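Local coordinates for protein Exo-poly-alpha-D-galacturonosidase (Thermotoga maritima, PDB 3JUR) that probably hydrolyses the alpha-1,4-galacturonosyl linkages of pectic polygalacturonate as a family 28 exopolygalacturonase built on a parallel beta-helix, at residues Pro218-Asn223 with Pro243-Tyr248; Arg61-Glu66 with Glu81-Gly86. All coordinates share one frame; numbering follows the deposited sequence.

Contact 1: residues Pro218-Asn223 with Pro243-Tyr248; sequences PVLSEN and PESCKY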
loop_
_atom_site.group_PDB
_atom_site.type_symbol
_atom_site.label_atom_id
_atom_site.label_comp_id
_atom_site.label_asym_id
_atom_site.label_seq_id
_atom_site.Cartn_x
_atom_site.Cartn_y
_atom_site.Cartn_z
ATOM N N PRO D 218 -37.817 23.377 1.121
ATOM C CA PRO D 218 -38.139 24.219 2.270
ATOM C C PRO D 218 -37.275 25.474 2.261
ATOM O O PRO D 218 -36.059 25.393 2.024
ATOM C CB PRO D 218 -37.808 23.332 3.479
ATOM C CG PRO D 218 -36.848 22.317 2.983
ATOM C CD PRO D 218 -36.942 22.241 1.486
ATOM N N VAL D 219 -37.905 26.619 2.508
ATOM C CA VAL D 219 -37.232 27.912 2.439
ATOM C C VAL D 219 -37.522 28.689 3.710
ATOM O O VAL D 219 -38.678 28.801 4.124
ATOM C CB VAL D 219 -37.703 28.751 1.213
ATOM C CG1 VAL D 219 -36.931 30.067 1.117
ATOM C CG2 VAL D 219 -37.573 27.957 -0.085
ATOM N N LEU D 220 -36.467 29.219 4.322
ATOM C CA LEU D 220 -36.569 30.072 5.513
ATOM C C LEU D 220 -37.427 29.414 6.589
ATOM O O LEU D 220 -38.183 30.074 7.314
ATOM C CB LEU D 220 -37.087 31.463 5.137
ATOM C CG LEU D 220 -36.152 32.339 4.301
ATOM C CD1 LEU D 220 -36.922 33.472 3.643
ATOM C CD2 LEU D 220 -35.016 32.884 5.162
ATOM N N SER D 221 -37.284 28.095 6.675
ATOM C CA SER D 221 -38.105 27.267 7.539
ATOM C C SER D 221 -37.289 26.684 8.684
ATOM O O SER D 221 -36.062 26.545 8.592
ATOM C CB SER D 221 -38.764 26.150 6.728
ATOM O OG SER D 221 -39.746 26.689 5.857
ATOM N N GLU D 222 -37.988 26.331 9.756
ATOM C CA GLU D 222 -37.354 25.821 10.959
ATOM C C GLU D 222 -38.099 24.603 11.493
ATOM O O GLU D 222 -39.337 24.554 11.467
ATOM C CB GLU D 222 -37.304 26.925 12.014
ATOM C CG GLU D 222 -36.315 26.673 13.118
ATOM C CD GLU D 222 -36.072 27.904 13.967
ATOM O OE1 GLU D 222 -35.856 28.993 13.386
ATOM O OE2 GLU D 222 -36.094 27.777 15.210
ATOM N N ASN D 223 -37.333 23.632 11.986
ATOM C CA ASN D 223 -37.859 22.346 12.452
ATOM C C ASN D 223 -38.540 21.560 11.325
ATOM O O ASN D 223 -39.773 21.432 11.274
ATOM C CB ASN D 223 -38.772 22.515 13.676
ATOM C CG ASN D 223 -39.304 21.193 14.194
ATOM O OD1 ASN D 223 -38.757 20.134 13.897
ATOM N ND2 ASN D 223 -40.379 21.249 14.974
ATOM N N PRO D 243 -32.631 22.305 1.116
ATOM C CA PRO D 243 -32.853 23.167 2.281
ATOM C C PRO D 243 -32.232 24.549 2.043
ATOM O O PRO D 243 -30.995 24.667 1.938
ATOM C CB PRO D 243 -32.098 22.439 3.411
ATOM C CG PRO D 243 -31.878 21.051 2.908
ATOM C CD PRO D 243 -31.731 21.182 1.427
ATOM N N GLU D 244 -33.079 25.575 1.955
ATOM C CA GLU D 244 -32.622 26.926 1.653
ATOM C C GLU D 244 -32.927 27.915 2.779
ATOM O O GLU D 244 -34.092 28.217 3.046
ATOM C CB GLU D 244 -33.191 27.409 0.308
ATOM C CG GLU D 244 -32.606 28.739 -0.145
ATOM C CD GLU D 244 -32.672 28.973 -1.644
ATOM O OE1 GLU D 244 -31.870 29.808 -2.116
ATOM O OE2 GLU D 244 -33.505 28.346 -2.354
ATOM N N SER D 245 -31.864 28.420 3.408
ATOM C CA SER D 245 -31.929 29.259 4.620
ATOM C C SER D 245 -32.761 28.618 5.740
ATOM O O SER D 245 -33.499 29.303 6.448
ATOM C CB SER D 245 -32.410 30.682 4.308
ATOM O OG SER D 245 -31.438 31.412 3.588
ATOM N N CYS D 246 -32.633 27.302 5.879
ATOM C CA CYS D 246 -33.348 26.545 6.905
ATOM C C CYS D 246 -32.479 26.279 8.125
ATOM O O CYS D 246 -31.252 26.216 8.024
ATOM C CB CYS D 246 -33.865 25.226 6.331
ATOM S SG CYS D 246 -35.188 25.474 5.146
ATOM N N LYS D 247 -33.129 26.121 9.272
ATOM C CA LYS D 247 -32.450 25.884 10.543
ATOM C C LYS D 247 -33.104 24.704 11.271
ATOM O O LYS D 247 -34.326 24.657 11.395
ATOM C CB LYS D 247 -32.511 27.147 11.417
ATOM C CG LYS D 247 -31.616 27.100 12.649
ATOM C CD LYS D 247 -31.662 28.401 13.449
ATOM C CE LYS D 247 -30.807 28.296 14.708
ATOM N NZ LYS D 247 -30.697 29.581 15.464
ATOM N N TYR D 248 -32.282 23.775 11.758
ATOM C CA TYR D 248 -32.743 22.561 12.451
ATOM C C TYR D 248 -33.585 21.684 11.540
ATOM O O TYR D 248 -34.824 21.760 11.531
ATOM C CB TYR D 248 -33.507 22.876 13.747
ATOM C CG TYR D 248 -32.720 23.658 14.762
ATOM C CD1 TYR D 248 -31.531 23.160 15.283
ATOM C CD2 TYR D 248 -33.184 24.888 15.234
ATOM C CE1 TYR D 248 -30.801 23.878 16.231
ATOM C CE2 TYR D 248 -32.467 25.612 16.184
ATOM C CZ TYR D 248 -31.273 25.102 16.671
ATOM O OH TYR D 248 -30.549 25.807 17.605
#
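Successive coils of the parallel beta-helix characteristic of family 28 glycoside hydrolases are joined here, with P218-N223 and P243-Y248 running in matched register. At the start, P218 O receives E244 N at 3.0 Å, nearly along the C=O axis. C246 SG lies 3.2 Å from P218 O, close to the proline CB. V219 points away from P243-Y248 and packs on Q194 and Y196 of strand 193-196, and its carbonyl is engaged from above its plane by S221 OG, which also takes C198 N. L220 N donates to E244 O at 2.9 Å. Both L220 and the matching S245 have left-handed backbones (phi 51° and 52°), so the two chains bend in unison and stay paired through the turn. With CG anti to its carbonyl carbon, L220 brings CD2 to 3.5 Å from S245 CB, while S245 OG bonds to V278 O. S221 N makes a weak bond to C246 SG at 3.7 Å, and S221 O accepts K247 N at 3.0 Å, restoring strand pairing. The E222 side chain lies beside that of Y248, carboxylate and ring planes 66° apart, with E222 OE2 4.1 Å from Y248 CD2 near the ring plane; Y248 OH is held by E13. N223 and Y248 turn the corner together, where N223 N donates to K247 O at 3.2 Å, almost in line with that carbonyl.

Contact 2: residues Arg61-Glu66 with Glu81-Gly86; sequences RLIVPE and ELHVKG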
loop_
_atom_site.group_PDB
_atom_site.type_symbol
_atom_site.label_atom_id
_atom_site.label_comp_id
_atom_site.label_asym_id
_atom_site.label_seq_id
_atom_site.Cartn_x
_atom_site.Cartn_y
_atom_site.Cartn_z
ATOM N N ARG D 61 -56.246 15.785 9.465
ATOM C CA ARG D 61 -55.718 14.961 8.379
ATOM C C ARG D 61 -56.666 14.915 7.179
ATOM O O ARG D 61 -57.870 14.694 7.333
ATOM C CB ARG D 61 -55.420 13.527 8.866
ATOM C CG ARG D 61 -54.526 13.438 10.127
ATOM C CD ARG D 61 -54.195 11.989 10.550
ATOM N NE ARG D 61 -55.385 11.208 10.910
ATOM C CZ ARG D 61 -55.907 11.116 12.135
ATOM N NH1 ARG D 61 -55.362 11.754 13.166
ATOM N NH2 ARG D 61 -56.983 10.371 12.331
ATOM N N LEU D 62 -56.112 15.138 5.989
ATOM C CA LEU D 62 -56.846 14.964 4.736
ATOM C C LEU D 62 -56.412 13.642 4.110
ATOM O O LEU D 62 -55.258 13.482 3.711
ATOM C CB LEU D 62 -56.597 16.146 3.778
ATOM C CG LEU D 62 -57.049 16.077 2.305
ATOM C CD1 LEU D 62 -58.508 15.652 2.152
ATOM C CD2 LEU D 62 -56.810 17.395 1.585
ATOM N N ILE D 63 -57.342 12.695 4.033
ATOM C CA ILE D 63 -57.036 11.374 3.496
ATOM C C ILE D 63 -57.290 11.319 1.989
ATOM O O ILE D 63 -58.408 11.551 1.524
ATOM C CB ILE D 63 -57.810 10.251 4.251
ATOM C CG1 ILE D 63 -57.315 10.150 5.702
ATOM C CG2 ILE D 63 -57.658 8.899 3.542
ATOM C CD1 ILE D 63 -58.293 9.483 6.647
ATOM N N VAL D 64 -56.226 11.037 1.244
ATOM C CA VAL D 64 -56.298 10.786 -0.191
ATOM C C VAL D 64 -56.158 9.274 -0.395
ATOM O O VAL D 64 -55.051 8.738 -0.297
ATOM C CB VAL D 64 -55.166 11.524 -0.968
ATOM C CG1 VAL D 64 -55.309 11.309 -2.468
ATOM C CG2 VAL D 64 -55.147 13.011 -0.635
ATOM N N PRO D 65 -57.278 8.584 -0.679
ATOM C CA PRO D 65 -57.261 7.123 -0.774
ATOM C C PRO D 65 -56.697 6.605 -2.104
ATOM O O PRO D 65 -56.195 7.393 -2.917
ATOM C CB PRO D 65 -58.744 6.752 -0.633
ATOM C CG PRO D 65 -59.484 7.927 -1.162
ATOM C CD PRO D 65 -58.620 9.143 -0.947
ATOM N N GLU D 66 -56.771 5.287 -2.299
ATOM C CA GLU D 66 -56.407 4.628 -3.558
ATOM C C GLU D 66 -57.031 5.338 -4.768
ATOM O O GLU D 66 -58.153 5.844 -4.694
ATOM C CB GLU D 66 -56.860 3.157 -3.510
ATOM C CG GLU D 66 -56.868 2.394 -4.847
ATOM C CD GLU D 66 -57.932 1.287 -4.897
ATOM O OE1 GLU D 66 -59.103 1.551 -4.539
ATOM O OE2 GLU D 66 -57.604 0.147 -5.302
ATOM N N GLU D 81 -52.345 17.922 7.787
ATOM C CA GLU D 81 -51.590 16.772 7.301
ATOM C C GLU D 81 -52.234 16.241 6.022
ATOM O O GLU D 81 -53.407 15.855 6.021
ATOM C CB GLU D 81 -51.530 15.672 8.364
ATOM C CG GLU D 81 -50.752 14.412 7.949
ATOM C CD GLU D 81 -50.881 13.283 8.964
ATOM O OE1 GLU D 81 -50.802 13.561 10.181
ATOM O OE2 GLU D 81 -51.058 12.117 8.552
ATOM N N LEU D 82 -51.472 16.247 4.935
ATOM C CA LEU D 82 -51.921 15.657 3.684
ATOM C C LEU D 82 -51.479 14.189 3.640
ATOM O O LEU D 82 -50.305 13.893 3.419
ATOM C CB LEU D 82 -51.363 16.454 2.500
ATOM C CG LEU D 82 -51.722 16.054 1.065
ATOM C CD1 LEU D 82 -53.222 16.212 0.761
ATOM C CD2 LEU D 82 -50.875 16.851 0.070
ATOM N N HIS D 83 -52.429 13.281 3.864
ATOM C CA HIS D 83 -52.138 11.848 3.950
ATOM C C HIS D 83 -52.430 11.153 2.619
ATOM O O HIS D 83 -53.590 10.966 2.237
ATOM C CB HIS D 83 -52.912 11.215 5.113
ATOM C CG HIS D 83 -52.585 9.772 5.354
ATOM N ND1 HIS D 83 -51.356 9.351 5.821
ATOM C CD2 HIS D 83 -53.333 8.653 5.208
ATOM C CE1 HIS D 83 -51.359 8.035 5.938
ATOM N NE2 HIS D 83 -52.546 7.586 5.572
ATOM N N VAL D 84 -51.359 10.789 1.913
ATOM C CA VAL D 84 -51.448 10.282 0.546
ATOM C C VAL D 84 -51.280 8.762 0.477
ATOM O O VAL D 84 -50.173 8.232 0.705
ATOM C CB VAL D 84 -50.407 10.967 -0.388
ATOM C CG1 VAL D 84 -50.743 10.692 -1.849
ATOM C CG2 VAL D 84 -50.358 12.467 -0.140
ATOM N N LYS D 85 -52.377 8.071 0.164
ATOM C CA LYS D 85 -52.362 6.620 -0.048
ATOM C C LYS D 85 -52.306 6.299 -1.542
ATOM O O LYS D 85 -51.560 5.416 -1.961
ATOM C CB LYS D 85 -53.596 5.956 0.571
ATOM C CG LYS D 85 -53.617 5.912 2.088
ATOM C CD LYS D 85 -54.919 5.261 2.560
ATOM C CE LYS D 85 -54.918 4.983 4.056
ATOM N NZ LYS D 85 -56.108 4.160 4.441
ATOM N N GLY D 86 -53.108 7.011 -2.334
ATOM C CA GLY D 86 -53.120 6.847 -3.789
ATOM C C GLY D 86 -52.062 7.711 -4.458
ATOM O O GLY D 86 -50.987 7.929 -3.901
#
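Strands 61-64 and 81-84 lie side by side near the N-terminal end of the beta-helix, parallel to within 20° and offset by one coil. The pairing is regular: L62 N donates to E81 O at 2.8 Å with an N-H...O angle of 174°, L62 O accepts H83 N, and the pattern repeats two residues on, from V64 N to H83 O and from K85 N to V64 O. R61, I63, E81 and H83 occupy one face of the sheet; L62, V64, L82 and V84 occupy the other. On the first, R61 runs alongside E81. Its CB sits 4.2 Å from E81 O, CG is 3.7 Å from E81 OE1, and CD is 3.7 Å from OE2 of the same carboxylate. The chain then bends (chi3 -62°), leaving NE 5.0 Å from E81 OE2; NH2 forms a salt bridge with E27 on the preceding strand, and NH1 a long, weak ion pair with D25. E81 OE2 and H83 ND1 both hydrogen-bond T128 OG1 of the next coil. The opposite face is hydrocarbon: L82 CD1 is 3.9 Å from L62 CD2 and 4.0 Å from V64 CG2, and helix 44-57 packs on L62 and V64. Beyond the strands, V64 O also takes a weak bond from G86 N, while E66 makes a salt bridge to K85 of a second subunit. R61 thus lays methylenes on the E81 carboxylate while its guanidinium pairs with E27; their opposite charges are near but not in contact, so any attraction would be longer-range.

In the fold
Both contacts join chain segments one coil apart through parallel backbone pairing, but at different places in the beta-helix. Contact 1 is mostly buried, its centre about 11 Å from the centre of the chain; contact 2 is only partly buried, at about 24 Å. Their own centres lie about 25 Å apart, and their nearest atoms about 13 Å, so they do not touch. The secondary structure separates them further: contact 2 pairs two regular strands, one face apolar beneath a helix, the other largely polar, with I63 among its residues, whereas in contact 1 L220 and S245 bend the chains and a cysteine sulfur takes a weak N-H bond between the backbone bonds. Only contact 2 reaches another subunit of the tetramer.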